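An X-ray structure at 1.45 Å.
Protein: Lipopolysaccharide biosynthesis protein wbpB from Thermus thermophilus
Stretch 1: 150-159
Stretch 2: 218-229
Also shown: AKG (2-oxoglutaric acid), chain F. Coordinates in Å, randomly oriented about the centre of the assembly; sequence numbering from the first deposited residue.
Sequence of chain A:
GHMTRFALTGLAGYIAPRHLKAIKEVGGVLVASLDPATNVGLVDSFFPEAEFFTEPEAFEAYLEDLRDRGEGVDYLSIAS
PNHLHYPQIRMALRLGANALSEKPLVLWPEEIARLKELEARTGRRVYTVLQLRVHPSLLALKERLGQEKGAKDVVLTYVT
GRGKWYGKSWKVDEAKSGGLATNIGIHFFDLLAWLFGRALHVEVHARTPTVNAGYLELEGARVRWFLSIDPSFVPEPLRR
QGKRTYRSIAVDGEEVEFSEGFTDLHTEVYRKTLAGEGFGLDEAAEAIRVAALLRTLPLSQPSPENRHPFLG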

# COMPACT_ATOMS: atom_id res chain seq x y z
N GLY A 150 -6.34 -46.79 25.46
CA GLY A 150 -7.67 -46.41 25.00
C GLY A 150 -7.62 -44.99 24.49
O GLY A 150 -6.70 -44.23 24.81
N ALA A 151 -8.65 -44.63 23.74
CA ALA A 151 -8.84 -43.23 23.39
C ALA A 151 -9.38 -42.42 24.54
O ALA A 151 -10.03 -42.96 25.44
CB ALA A 151 -9.74 -43.16 22.20
N LYS A 152 -9.14 -41.11 24.52
CA LYS A 152 -9.58 -40.23 25.59
C LYS A 152 -10.70 -39.31 25.10
O LYS A 152 -10.84 -39.07 23.90
CB LYS A 152 -8.41 -39.39 26.07
CG LYS A 152 -7.32 -40.23 26.86
CD LYS A 152 -7.92 -41.38 27.66
CE LYS A 152 -6.82 -42.23 28.30
NZ LYS A 152 -7.34 -43.32 29.20
N ASP A 153 -11.54 -38.85 26.02
CA ASP A 153 -12.56 -37.85 25.70
C ASP A 153 -12.02 -36.51 26.14
O ASP A 153 -11.53 -36.34 27.25
CB ASP A 153 -13.85 -38.19 26.44
CG ASP A 153 -14.55 -39.36 25.79
OD1 ASP A 153 -14.99 -39.20 24.63
OD2 ASP A 153 -14.52 -40.46 26.37
N VAL A 154 -12.05 -35.55 25.21
CA VAL A 154 -11.30 -34.30 25.38
C VAL A 154 -12.23 -33.13 25.08
O VAL A 154 -13.02 -33.19 24.13
CB VAL A 154 -10.15 -34.25 24.36
CG1 VAL A 154 -9.42 -32.88 24.49
CG2 VAL A 154 -9.15 -35.37 24.59
N VAL A 155 -12.14 -32.08 25.89
CA VAL A 155 -12.83 -30.83 25.58
C VAL A 155 -11.73 -29.79 25.41
O VAL A 155 -10.93 -29.56 26.32
CB VAL A 155 -13.77 -30.42 26.72
CG1 VAL A 155 -14.37 -29.06 26.41
CG2 VAL A 155 -14.89 -31.45 26.87
N LEU A 156 -11.69 -29.17 24.24
CA LEU A 156 -10.65 -28.16 23.93
C LEU A 156 -11.40 -26.85 23.79
O LEU A 156 -12.35 -26.73 23.01
CB LEU A 156 -10.06 -28.48 22.54
CG LEU A 156 -8.76 -27.79 22.16
CD1 LEU A 156 -8.92 -26.29 21.96
CD2 LEU A 156 -7.60 -28.13 23.13
N THR A 157 -11.00 -25.86 24.60
CA THR A 157 -11.62 -24.53 24.55
C THR A 157 -10.52 -23.50 24.35
O THR A 157 -9.50 -23.53 25.04
CB THR A 157 -12.30 -24.24 25.90
OG1 THR A 157 -13.20 -25.31 26.19
CG2 THR A 157 -13.12 -22.94 25.82
N TYR A 158 -10.67 -22.69 23.31
CA TYR A 158 -9.56 -21.83 22.87
C TYR A 158 -10.14 -20.45 22.58
O TYR A 158 -10.74 -20.22 21.52
CB TYR A 158 -8.91 -22.44 21.60
CG TYR A 158 -7.51 -21.95 21.36
CD1 TYR A 158 -7.26 -20.69 20.81
CD2 TYR A 158 -6.42 -22.73 21.74
CE1 TYR A 158 -5.94 -20.27 20.58
CE2 TYR A 158 -5.12 -22.32 21.55
CZ TYR A 158 -4.88 -21.10 20.97
OH TYR A 158 -3.58 -20.65 20.77
N VAL A 159 -9.97 -19.53 23.52
CA VAL A 159 -10.56 -18.20 23.40
C VAL A 159 -9.39 -17.23 23.52
O VAL A 159 -8.60 -17.29 24.46
CB VAL A 159 -11.55 -17.90 24.55
CG1 VAL A 159 -12.12 -16.52 24.33
CG2 VAL A 159 -12.69 -18.91 24.58
C1 AKG F . -2.08 -15.46 16.08
O1 AKG F . -2.63 -14.42 16.54
O2 AKG F . -1.85 -15.59 14.88
C2 AKG F . -1.57 -16.51 16.94
O5 AKG F . -1.03 -17.48 16.42
C3 AKG F . -1.72 -16.42 18.43
C4 AKG F . -2.99 -17.18 18.82
C5 AKG F . -3.37 -17.03 20.28
O3 AKG F . -3.37 -15.90 20.79
O4 AKG F . -3.67 -18.03 20.93
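Stretch 2, residues 218-229: LEGARVRWFLSI

Stretch 2 enters through a type I beta turn, Leu218 to Ala221. Leu218 N donates to Ala221 O at 2.8 Å, and Ala221 N donates to Leu218 O at 3.3 Å. From Ala221 to Ser228 the chain is an extended strand. It runs parallel to strand 152-159, with an angle of 19° between their directions and a signed crossing angle of -19°. The axes approach to 4.7 Å.

The register is regular and has no bulge. Lys152 pairs with Ala221, Val154 with Val223, Leu156 with Trp225 and Tyr158 with Leu227. CA-CA distances run from 4.5 Å (Lys152 CA to Ala221 CA) to 5.0 Å (Asp153 CA to Arg222 CA).

Eight backbone hydrogen bonds join the stretches. Lys152, Val154, Leu156 and Tyr158 each supply both the N and the O. Lys152 N donates to Gly220 O at 3.0 Å, and Lys152 O accepts from Arg222 N at 2.9 Å. Val154 N donates to Arg222 O at 2.9 Å, and Val154 O accepts from Arg224 N at 3.0 Å. Leu156 N donates to Arg224 O at 2.9 Å, and Leu156 O accepts from Phe226 N at 3.0 Å. Tyr158 N donates to Phe226 O at 2.8 Å, and Tyr158 O accepts from Ser228 N at 2.9 Å. CA-H...O contacts accompany this ladder, such as Trp225 CA to Leu156 O at 3.2 Å.

Asp153 and Arg222 are paired on the same face of the sheet and form a two-pronged salt bridge. Arg222 NE donates to Asp153 OD1 at 2.8 Å, and Arg222 NH1 donates to Asp153 OD2 at 3.0 Å. The carboxylate thus meets the edge of the guanidinium. Water 1 extends this network: it donates to Ala151 O at 2.6 Å and accepts from Arg222 NH1 at 2.7 Å.

Arg224 lies beside Val155, with Arg224 NH1 3.5 Å from Val155 CG2. Arg224 NE donates to water 2 at 2.9 Å; that water donates to Val154 O at 2.8 Å, so this carbonyl accepts from both backbone and solvent. Arg224 NH2 and Thr157 OG1 are satisfied elsewhere in the structure.

The face bearing Val154, Leu156 and Tyr158 makes mainly apolar contacts with stretch 2. Val154 CG2 is 3.9 Å from Ala221 CB, and Val154 CG1 is 4.0 Å from Val223 CG1. Leu156 CB is 4.0 Å from Trp225 CB. Tyr158 CD1 is 3.9 Å from Leu227 CD1. The end of Tyr158 leads away from stretch 2, and Tyr158 OH donates to AKG O4 at 2.6 Å.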

# COMPACT_ATOMS: atom_id res chain seq x y z
N LEU A 218 -10.38 -38.56 16.49
CA LEU A 218 -8.98 -38.80 16.16
C LEU A 218 -8.61 -40.23 16.56
O LEU A 218 -9.33 -40.87 17.35
CB LEU A 218 -8.06 -37.84 16.92
CG LEU A 218 -8.49 -36.36 16.81
CD1 LEU A 218 -7.63 -35.47 17.70
CD2 LEU A 218 -8.60 -35.87 15.37
N GLU A 219 -7.50 -40.72 16.03
CA GLU A 219 -7.04 -42.07 16.41
C GLU A 219 -7.04 -42.24 17.92
O GLU A 219 -7.52 -43.29 18.41
CB GLU A 219 -5.64 -42.29 15.87
CG GLU A 219 -5.65 -42.48 14.36
CD GLU A 219 -4.23 -42.58 13.80
OE1 GLU A 219 -3.47 -41.59 13.86
OE2 GLU A 219 -3.82 -43.69 13.37
N GLY A 220 -6.60 -41.24 18.69
CA GLY A 220 -6.44 -41.39 20.13
C GLY A 220 -7.42 -40.62 20.98
O GLY A 220 -7.25 -40.55 22.20
N ALA A 221 -8.42 -39.98 20.39
CA ALA A 221 -9.35 -39.17 21.19
C ALA A 221 -10.61 -38.81 20.44
O ALA A 221 -10.61 -38.66 19.23
CB ALA A 221 -8.69 -37.84 21.61
N ARG A 222 -11.67 -38.55 21.20
CA ARG A 222 -12.86 -37.87 20.68
C ARG A 222 -12.83 -36.47 21.27
O ARG A 222 -12.68 -36.31 22.48
CB ARG A 222 -14.13 -38.59 21.17
CG ARG A 222 -14.21 -40.02 20.58
CD ARG A 222 -15.32 -40.84 21.31
NE ARG A 222 -14.94 -41.16 22.69
CZ ARG A 222 -14.22 -42.24 23.01
NH1 ARG A 222 -13.94 -42.46 24.28
NH2 ARG A 222 -13.82 -43.10 22.08
N VAL A 223 -12.91 -35.43 20.45
CA VAL A 223 -12.67 -34.07 20.92
C VAL A 223 -13.81 -33.15 20.61
O VAL A 223 -14.21 -33.06 19.45
CB VAL A 223 -11.40 -33.47 20.24
CG1 VAL A 223 -11.01 -32.10 20.88
CG2 VAL A 223 -10.23 -34.47 20.34
N ARG A 224 -14.37 -32.46 21.60
CA ARG A 224 -15.34 -31.39 21.33
C ARG A 224 -14.53 -30.11 21.44
O ARG A 224 -13.83 -29.92 22.45
CB ARG A 224 -16.46 -31.41 22.37
CG ARG A 224 -17.29 -32.69 22.27
CD ARG A 224 -18.37 -32.70 23.33
NE ARG A 224 -17.84 -33.01 24.65
CZ ARG A 224 -18.50 -32.74 25.77
NH1 ARG A 224 -18.00 -33.08 26.97
NH2 ARG A 224 -19.63 -32.04 25.69
N TRP A 225 -14.59 -29.23 20.44
CA TRP A 225 -13.75 -28.03 20.42
C TRP A 225 -14.55 -26.76 20.21
O TRP A 225 -15.58 -26.76 19.56
CB TRP A 225 -12.59 -28.17 19.42
CG TRP A 225 -13.02 -28.44 17.98
CD1 TRP A 225 -13.14 -29.67 17.37
CD2 TRP A 225 -13.35 -27.47 17.00
NE1 TRP A 225 -13.52 -29.51 16.05
CE2 TRP A 225 -13.64 -28.16 15.80
CE3 TRP A 225 -13.34 -26.06 16.99
CZ2 TRP A 225 -14.00 -27.52 14.62
CZ3 TRP A 225 -13.71 -25.44 15.80
CH2 TRP A 225 -14.04 -26.16 14.64
N PHE A 226 -14.04 -25.66 20.77
CA PHE A 226 -14.62 -24.35 20.65
C PHE A 226 -13.50 -23.35 20.53
O PHE A 226 -12.56 -23.40 21.35
CB PHE A 226 -15.49 -24.06 21.88
CG PHE A 226 -16.15 -22.71 21.85
CD1 PHE A 226 -17.46 -22.60 21.42
CD2 PHE A 226 -15.45 -21.57 22.26
CE1 PHE A 226 -18.09 -21.37 21.38
CE2 PHE A 226 -16.08 -20.32 22.23
CZ PHE A 226 -17.40 -20.22 21.75
N LEU A 227 -13.60 -22.51 19.51
CA LEU A 227 -12.60 -21.48 19.21
C LEU A 227 -13.30 -20.11 19.12
O LEU A 227 -14.28 -19.98 18.37
CB LEU A 227 -11.98 -21.86 17.85
CG LEU A 227 -11.15 -20.74 17.22
CD1 LEU A 227 -9.93 -20.35 18.05
CD2 LEU A 227 -10.77 -21.25 15.81
N SER A 228 -12.79 -19.09 19.81
CA SER A 228 -13.33 -17.77 19.58
C SER A 228 -12.27 -16.70 19.80
O SER A 228 -11.31 -16.88 20.58
CB SER A 228 -14.50 -17.48 20.52
OG SER A 228 -15.12 -16.21 20.24
N ILE A 229 -12.46 -15.61 19.07
CA ILE A 229 -11.71 -14.38 19.29
C ILE A 229 -12.54 -13.31 19.99
O ILE A 229 -12.11 -12.15 20.07
CB ILE A 229 -11.04 -13.84 17.99
CG1 ILE A 229 -12.12 -13.71 16.93
CG2 ILE A 229 -9.90 -14.80 17.56
CD1 ILE A 229 -11.70 -12.92 15.64
O HOH W 1 -12.41 -44.01 25.84
O HOH W 2 -15.40 -34.62 24.66